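Local coordinates for protein serine acetyltransferase 1, putative (Entamoeba histolytica, PDB 7BW9) that probably transfers an acetyl group to the hydroxyl of serine, a step of cysteine biosynthesis, and is seen here with cysteine bound, at residues T26-E31 / F50-K55; Q42-P47 / E63-L68. One frame throughout, in Å; residues are numbered along the deposited sequence.

How the interactions relate
Both contacts belong to the helical N-terminal part of the chain, ahead of the left-handed parallel beta-helix built from the hexapeptide repeats of this transferase family. Their centres lie about 13 Å apart, and their segments alternate in sequence: 26-31, 42-47, 50-55, 63-68. Interaction 2 packs helix 36-45 against helix 58-79; interaction 1 joins the loop leading into the first of these helices to the loop leading into the second. The two meet where Lys55 O approaches Arg64 NH1 and where Thr51 packs on Lys43. A buried helix pair is thus continued by a surface loop pair, an example of local packing extended from helices into their connections.

Interaction 1. Residues T26-E31 / F50-K55; sequences TKQFPE and FTRRDK
Gln28 reaches Arg53 because its CG stands anti to the backbone N (chi1 173°); the bend at chi2 (72°) then sets CD beside the backbone of 50-55, and chi3 turns the amide so that OE1 faces Arg53 N and NE2 faces Thr51 O. OE1 takes the backbone N-H of Arg53 at 2.9 Å in a fairly straight bond, the donor tilted moderately from the carbonyl plane, while NE2 gives a longer, more bent bond to Thr51 O (3.3 Å), meeting that carbonyl from above its plane. One side chain thereby grips two peptide groups flanking Arg52, at the start of the type I turn from Arg52 to Lys55. A weak bond from NE2 to Phe29 O also ties the amide to its own loop.

Arg53 returns the contact through its aliphatic part. CG lies 3.3 Å from Gln28 OE1 and CD packs 3.7 Å from Gln28 CB, the two side chains crossing obliquely. The chain bends at chi3, and farther out Thr26 O sits over one face of the guanidinium, 2.9 Å from NH1, at an angle too poor for a hydrogen bond. Beside the amide, a water accepts from Phe29 N and donates weakly to Thr51 O. Within the turn, Arg52 NH2 and Asp54 OD2 form a salt bridge at 2.7 Å.

This is a loop-to-loop contact at the surface. Thr51 and Phe50 pack on helix 36-45, Phe29 and Phe50 on helix 120-126, and Phe29 meets Tyr79 of the second subunit edge-to-face, which places the loop pair beside a subunit interface.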
loop_
_atom_site.group_PDB
_atom_site.type_symbol
_atom_site.label_atom_id
_atom_site.label_comp_id
_atom_site.label_asym_id
_atom_site.label_seq_id
_atom_site.Cartn_x
_atom_site.Cartn_y
_atom_site.Cartn_z
ATOM N N THR A 26 12.935 4.674 28.800
ATOM C CA THR A 26 14.073 3.908 29.273
ATOM C C THR A 26 14.039 2.475 28.790
ATOM O O THR A 26 14.860 1.667 29.227
ATOM C CB THR A 26 14.110 3.929 30.798
ATOM O OG1 THR A 26 12.936 3.279 31.304
ATOM C CG2 THR A 26 14.145 5.366 31.310
ATOM N N LYS A 27 13.114 2.141 27.902
ATOM C CA LYS A 27 12.870 0.760 27.528
ATOM C C LYS A 27 13.631 0.399 26.258
ATOM O O LYS A 27 14.142 1.257 25.531
ATOM C CB LYS A 27 11.369 0.530 27.354
ATOM C CG LYS A 27 10.534 1.428 28.259
ATOM C CD LYS A 27 9.205 0.797 28.606
ATOM C CE LYS A 27 8.088 1.371 27.765
ATOM N NZ LYS A 27 6.772 1.060 28.375
ATOM N N GLN A 28 13.703 -0.900 25.998
ATOM C CA GLN A 28 14.434 -1.451 24.860
ATOM C C GLN A 28 13.416 -2.124 23.939
ATOM O O GLN A 28 12.961 -3.236 24.221
ATOM C CB GLN A 28 15.512 -2.428 25.337
ATOM C CG GLN A 28 16.230 -3.185 24.234
ATOM C CD GLN A 28 17.181 -2.302 23.456
ATOM O OE1 GLN A 28 18.336 -2.119 23.840
ATOM N NE2 GLN A 28 16.693 -1.739 22.354
ATOM N N PHE A 29 13.035 -1.423 22.812
ATOM C CA PHE A 29 12.058 -2.020 21.909
ATOM C C PHE A 29 12.751 -2.879 20.864
ATOM O O PHE A 29 13.915 -2.645 20.536
ATOM C CB PHE A 29 11.241 -0.938 21.199
ATOM C CG PHE A 29 10.523 -0.013 22.128
ATOM C CD1 PHE A 29 11.156 1.114 22.638
ATOM C CD2 PHE A 29 9.199 -0.257 22.478
ATOM C CE1 PHE A 29 10.482 1.976 23.497
ATOM C CE2 PHE A 29 8.520 0.595 23.331
ATOM C CZ PHE A 29 9.164 1.716 23.845
ATOM N N PRO A 30 12.064 -3.876 20.318
ATOM C CA PRO A 30 12.629 -4.616 19.187
ATOM C C PRO A 30 12.931 -3.685 18.021
ATOM O O PRO A 30 12.260 -2.669 17.811
ATOM C CB PRO A 30 11.526 -5.622 18.827
ATOM C CG PRO A 30 10.705 -5.746 20.078
ATOM C CD PRO A 30 10.746 -4.393 20.722
ATOM N N GLU A 31 13.966 -4.046 17.270
ATOM C CA GLU A 31 14.377 -3.271 16.110
ATOM C C GLU A 31 13.281 -3.277 15.046
ATOM O O GLU A 31 12.583 -4.276 14.856
ATOM C CB GLU A 31 15.671 -3.855 15.547
ATOM C CG GLU A 31 16.464 -2.913 14.670
ATOM C CD GLU A 31 17.379 -3.657 13.706
ATOM O OE1 GLU A 31 17.143 -4.866 13.459
ATOM O OE2 GLU A 31 18.331 -3.026 13.197
ATOM N N PHE A 50 14.049 3.467 18.916
ATOM C CA PHE A 50 14.521 2.700 17.771
ATOM C C PHE A 50 15.926 2.120 17.896
ATOM O O PHE A 50 16.341 1.389 16.992
ATOM C CB PHE A 50 14.472 3.562 16.497
ATOM C CG PHE A 50 13.072 3.970 16.082
ATOM C CD1 PHE A 50 12.243 3.083 15.412
ATOM C CD2 PHE A 50 12.598 5.241 16.362
ATOM C CE1 PHE A 50 10.961 3.462 15.025
ATOM C CE2 PHE A 50 11.310 5.632 15.974
ATOM C CZ PHE A 50 10.494 4.739 15.307
ATOM N N THR A 51 16.681 2.423 18.950
ATOM C CA THR A 51 18.063 1.964 19.025
ATOM C C THR A 51 18.286 1.086 20.245
ATOM O O THR A 51 17.585 1.200 21.256
ATOM C CB THR A 51 19.057 3.128 19.100
ATOM O OG1 THR A 51 18.836 3.856 20.310
ATOM C CG2 THR A 51 18.903 4.046 17.908
ATOM N N ARG A 52 19.310 0.236 20.134
ATOM C CA ARG A 52 19.845 -0.492 21.280
ATOM C C ARG A 52 20.359 0.473 22.342
ATOM O O ARG A 52 21.024 1.463 22.033
ATOM C CB ARG A 52 20.980 -1.404 20.826
ATOM C CG ARG A 52 20.542 -2.776 20.373
ATOM C CD ARG A 52 21.725 -3.505 19.775
ATOM N NE ARG A 52 22.885 -3.469 20.668
ATOM C CZ ARG A 52 24.117 -3.824 20.314
ATOM N NH1 ARG A 52 24.359 -4.244 19.078
ATOM N NH2 ARG A 52 25.112 -3.756 21.194
ATOM N N ARG A 53 20.062 0.170 23.606
ATOM C CA ARG A 53 20.382 1.104 24.683
ATOM C C ARG A 53 21.876 1.428 24.753
ATOM O O ARG A 53 22.249 2.522 25.189
ATOM C CB ARG A 53 19.883 0.547 26.013
ATOM C CG ARG A 53 18.387 0.310 26.031
ATOM C CD ARG A 53 17.948 -0.448 27.270
ATOM N NE ARG A 53 18.276 0.271 28.496
ATOM C CZ ARG A 53 17.596 0.152 29.632
ATOM N NH1 ARG A 53 16.535 -0.655 29.688
ATOM N NH2 ARG A 53 17.972 0.846 30.707
ATOM N N ASP A 54 22.742 0.520 24.307
ATOM C CA ASP A 54 24.177 0.786 24.287
ATOM C C ASP A 54 24.653 1.431 22.982
ATOM O O ASP A 54 25.839 1.332 22.653
ATOM C CB ASP A 54 24.957 -0.505 24.545
ATOM C CG ASP A 54 24.634 -1.587 23.544
ATOM O OD1 ASP A 54 23.813 -1.329 22.639
ATOM O OD2 ASP A 54 25.191 -2.698 23.662
ATOM N N LYS A 55 23.762 2.077 22.232
ATOM C CA LYS A 55 24.133 2.796 21.014
ATOM C C LYS A 55 23.515 4.187 21.008
ATOM O O LYS A 55 22.954 4.642 20.007
ATOM C CB LYS A 55 23.719 2.040 19.753
ATOM C CG LYS A 55 23.993 0.548 19.782
ATOM C CD LYS A 55 25.467 0.246 19.547
ATOM C CE LYS A 55 25.838 0.377 18.071
ATOM N NZ LYS A 55 27.219 -0.138 17.803
HETATM O O HOH W 1 14.274 1.131 21.758
#

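Interaction 2. Residues Q42-P47 / E63-L68; sequences QKILFP and ERLSLL
Ile44 and Arg64 carry the helix-to-helix contact, their side chains sliding past each other in opposite directions with Ile44 CG1 4.0 Å from Arg64 CB. In Ile44, CG1 is anti to the carbonyl carbon (chi1 -69°), and chi2 near trans extends CD1 toward the other helix. That methyl touches two leucines of helix 58-79, which reach it from directions roughly perpendicular to each other: it is 3.7 Å from Leu68 CD2 and 3.9 Å from Leu65 CD1. Leu65 also meets the second branch of Ile44, its CD1 facing CG2. Both leucines hold CG anti to the backbone N, but they approach differently, Leu65 crossing Ile44 at about a right angle and Leu68 bringing CD2 onto Ile44 CD1. The result is a compact apolar patch.

Next to it, two long side chains contribute their aliphatic parts. Lys43 is extended beyond CG and crosses Arg64 at about a right angle; Arg64 CD touches both its CB (3.8 Å) and its CD. Arg64 itself bends at chi3 (-79°), which sets NE 4.0 Å from Lys43 CB. Water links the polar ends: one molecule in the guanidinium plane accepts from NH2 at 2.9 Å and donates to Lys43 O, whereas a second is shared only weakly by Lys43 NZ and Arg64 NH1. The two like charges stay 6.1 Å apart, NZ to NH1, and NH1 has a direct partner in Lys55 O.

No other chain of the assembly touches these segments. Helix 2-17 lies against the same patch, with Leu12 on Ile44 and Thr8 and Ser9 on Leu65, and Phe96 of helix 96-113 also packs on Ile44, enclosing the contact within the helical part of one subunit.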
loop_
_atom_site.group_PDB
_atom_site.type_symbol
_atom_site.label_atom_id
_atom_site.label_comp_id
_atom_site.label_asym_id
_atom_site.label_seq_id
_atom_site.Cartn_x
_atom_site.Cartn_y
_atom_site.Cartn_z
ATOM N N GLN A 42 14.567 7.467 11.726
ATOM C CA GLN A 42 13.886 7.099 12.962
ATOM C C GLN A 42 14.849 7.084 14.137
ATOM O O GLN A 42 14.552 7.635 15.205
ATOM C CB GLN A 42 13.223 5.728 12.814
ATOM C CG GLN A 42 11.930 5.738 11.977
ATOM C CD GLN A 42 11.434 4.332 11.687
ATOM O OE1 GLN A 42 12.225 3.374 11.620
ATOM N NE2 GLN A 42 10.127 4.191 11.534
ATOM N N LYS A 43 16.008 6.424 13.963
ATOM C CA LYS A 43 17.007 6.360 15.026
ATOM C C LYS A 43 17.590 7.738 15.315
ATOM O O LYS A 43 17.889 8.061 16.472
ATOM C CB LYS A 43 18.127 5.383 14.649
ATOM C CG LYS A 43 17.667 3.959 14.399
ATOM C CD LYS A 43 18.842 3.023 14.102
ATOM C CE LYS A 43 18.356 1.599 13.846
ATOM N NZ LYS A 43 19.439 0.580 13.984
ATOM N N ILE A 44 17.770 8.562 14.282
ATOM C CA ILE A 44 18.305 9.904 14.516
ATOM C C ILE A 44 17.306 10.762 15.292
ATOM O O ILE A 44 17.680 11.481 16.226
ATOM C CB ILE A 44 18.697 10.576 13.190
ATOM C CG1 ILE A 44 19.920 9.885 12.572
ATOM C CG2 ILE A 44 18.983 12.050 13.427
ATOM C CD1 ILE A 44 20.075 10.124 11.070
ATOM N N LEU A 45 16.022 10.705 14.930
ATOM C CA LEU A 45 15.076 11.626 15.564
ATOM C C LEU A 45 14.590 11.142 16.930
ATOM O O LEU A 45 14.256 11.966 17.787
ATOM C CB LEU A 45 13.870 11.857 14.659
ATOM C CG LEU A 45 14.128 12.463 13.281
ATOM C CD1 LEU A 45 12.836 12.416 12.508
ATOM C CD2 LEU A 45 14.633 13.878 13.397
ATOM N N PHE A 46 14.509 9.837 17.159
ATOM C CA PHE A 46 14.013 9.305 18.427
ATOM C C PHE A 46 14.795 8.070 18.830
ATOM O O PHE A 46 14.261 6.956 18.834
ATOM C CB PHE A 46 12.526 8.983 18.334
ATOM C CG PHE A 46 11.697 10.149 18.000
ATOM C CD1 PHE A 46 11.379 11.078 18.973
ATOM C CD2 PHE A 46 11.233 10.333 16.704
ATOM C CE1 PHE A 46 10.599 12.174 18.667
ATOM C CE2 PHE A 46 10.457 11.432 16.388
ATOM C CZ PHE A 46 10.145 12.357 17.375
ATOM N N PRO A 47 16.067 8.236 19.203
ATOM C CA PRO A 47 16.856 7.063 19.615
ATOM C C PRO A 47 16.170 6.205 20.663
ATOM O O PRO A 47 16.256 4.973 20.596
ATOM C CB PRO A 47 18.160 7.683 20.142
ATOM C CG PRO A 47 17.907 9.187 20.223
ATOM C CD PRO A 47 16.878 9.464 19.172
ATOM N N GLU A 63 27.656 8.698 13.819
ATOM C CA GLU A 63 27.725 7.616 12.838
ATOM C C GLU A 63 26.442 7.548 12.018
ATOM O O GLU A 63 26.478 7.458 10.787
ATOM C CB GLU A 63 27.965 6.269 13.529
ATOM C CG GLU A 63 29.394 6.013 13.979
ATOM C CD GLU A 63 29.487 4.844 14.959
ATOM O OE1 GLU A 63 28.529 4.033 14.996
ATOM O OE2 GLU A 63 30.508 4.735 15.685
ATOM N N ARG A 64 25.295 7.552 12.693
ATOM C CA ARG A 64 24.032 7.420 11.974
ATOM C C ARG A 64 23.793 8.620 11.073
ATOM O O ARG A 64 23.372 8.464 9.919
ATOM C CB ARG A 64 22.893 7.234 12.968
ATOM C CG ARG A 64 23.096 5.982 13.794
ATOM C CD ARG A 64 21.893 5.593 14.593
ATOM N NE ARG A 64 21.776 6.395 15.794
ATOM C CZ ARG A 64 22.138 5.971 16.999
ATOM N NH1 ARG A 64 22.632 4.751 17.148
ATOM N NH2 ARG A 64 21.998 6.762 18.050
ATOM N N LEU A 65 24.094 9.825 11.569
ATOM C CA LEU A 65 23.918 11.021 10.756
ATOM C C LEU A 65 24.798 10.966 9.515
ATOM O O LEU A 65 24.338 11.254 8.399
ATOM C CB LEU A 65 24.233 12.261 11.588
ATOM C CG LEU A 65 23.618 13.570 11.098
ATOM C CD1 LEU A 65 22.086 13.500 11.140
ATOM C CD2 LEU A 65 24.153 14.755 11.911
ATOM N N SER A 66 26.074 10.590 9.697
ATOM C CA SER A 66 27.024 10.525 8.590
ATOM C C SER A 66 26.599 9.506 7.550
ATOM O O SER A 66 26.694 9.770 6.343
ATOM C CB SER A 66 28.425 10.171 9.099
ATOM O OG SER A 66 28.852 11.057 10.117
ATOM N N LEU A 67 26.174 8.315 7.995
ATOM C CA LEU A 67 25.691 7.311 7.049
ATOM C C LEU A 67 24.474 7.819 6.281
ATOM O O LEU A 67 24.361 7.611 5.068
ATOM C CB LEU A 67 25.363 6.006 7.782
ATOM C CG LEU A 67 24.811 4.856 6.933
ATOM C CD1 LEU A 67 25.728 4.518 5.772
ATOM C CD2 LEU A 67 24.563 3.613 7.788
ATOM N N LEU A 68 23.552 8.496 6.966
ATOM C CA LEU A 68 22.363 8.974 6.266
ATOM C C LEU A 68 22.740 9.979 5.182
ATOM O O LEU A 68 22.409 9.790 4.002
ATOM C CB LEU A 68 21.365 9.579 7.250
ATOM C CG LEU A 68 20.145 10.267 6.592
ATOM C CD1 LEU A 68 19.162 9.262 5.938
ATOM C CD2 LEU A 68 19.420 11.139 7.590
HETATM O O HOH W 2 20.298 8.962 17.112
HETATM O O HOH W 3 22.310 2.139 15.135
#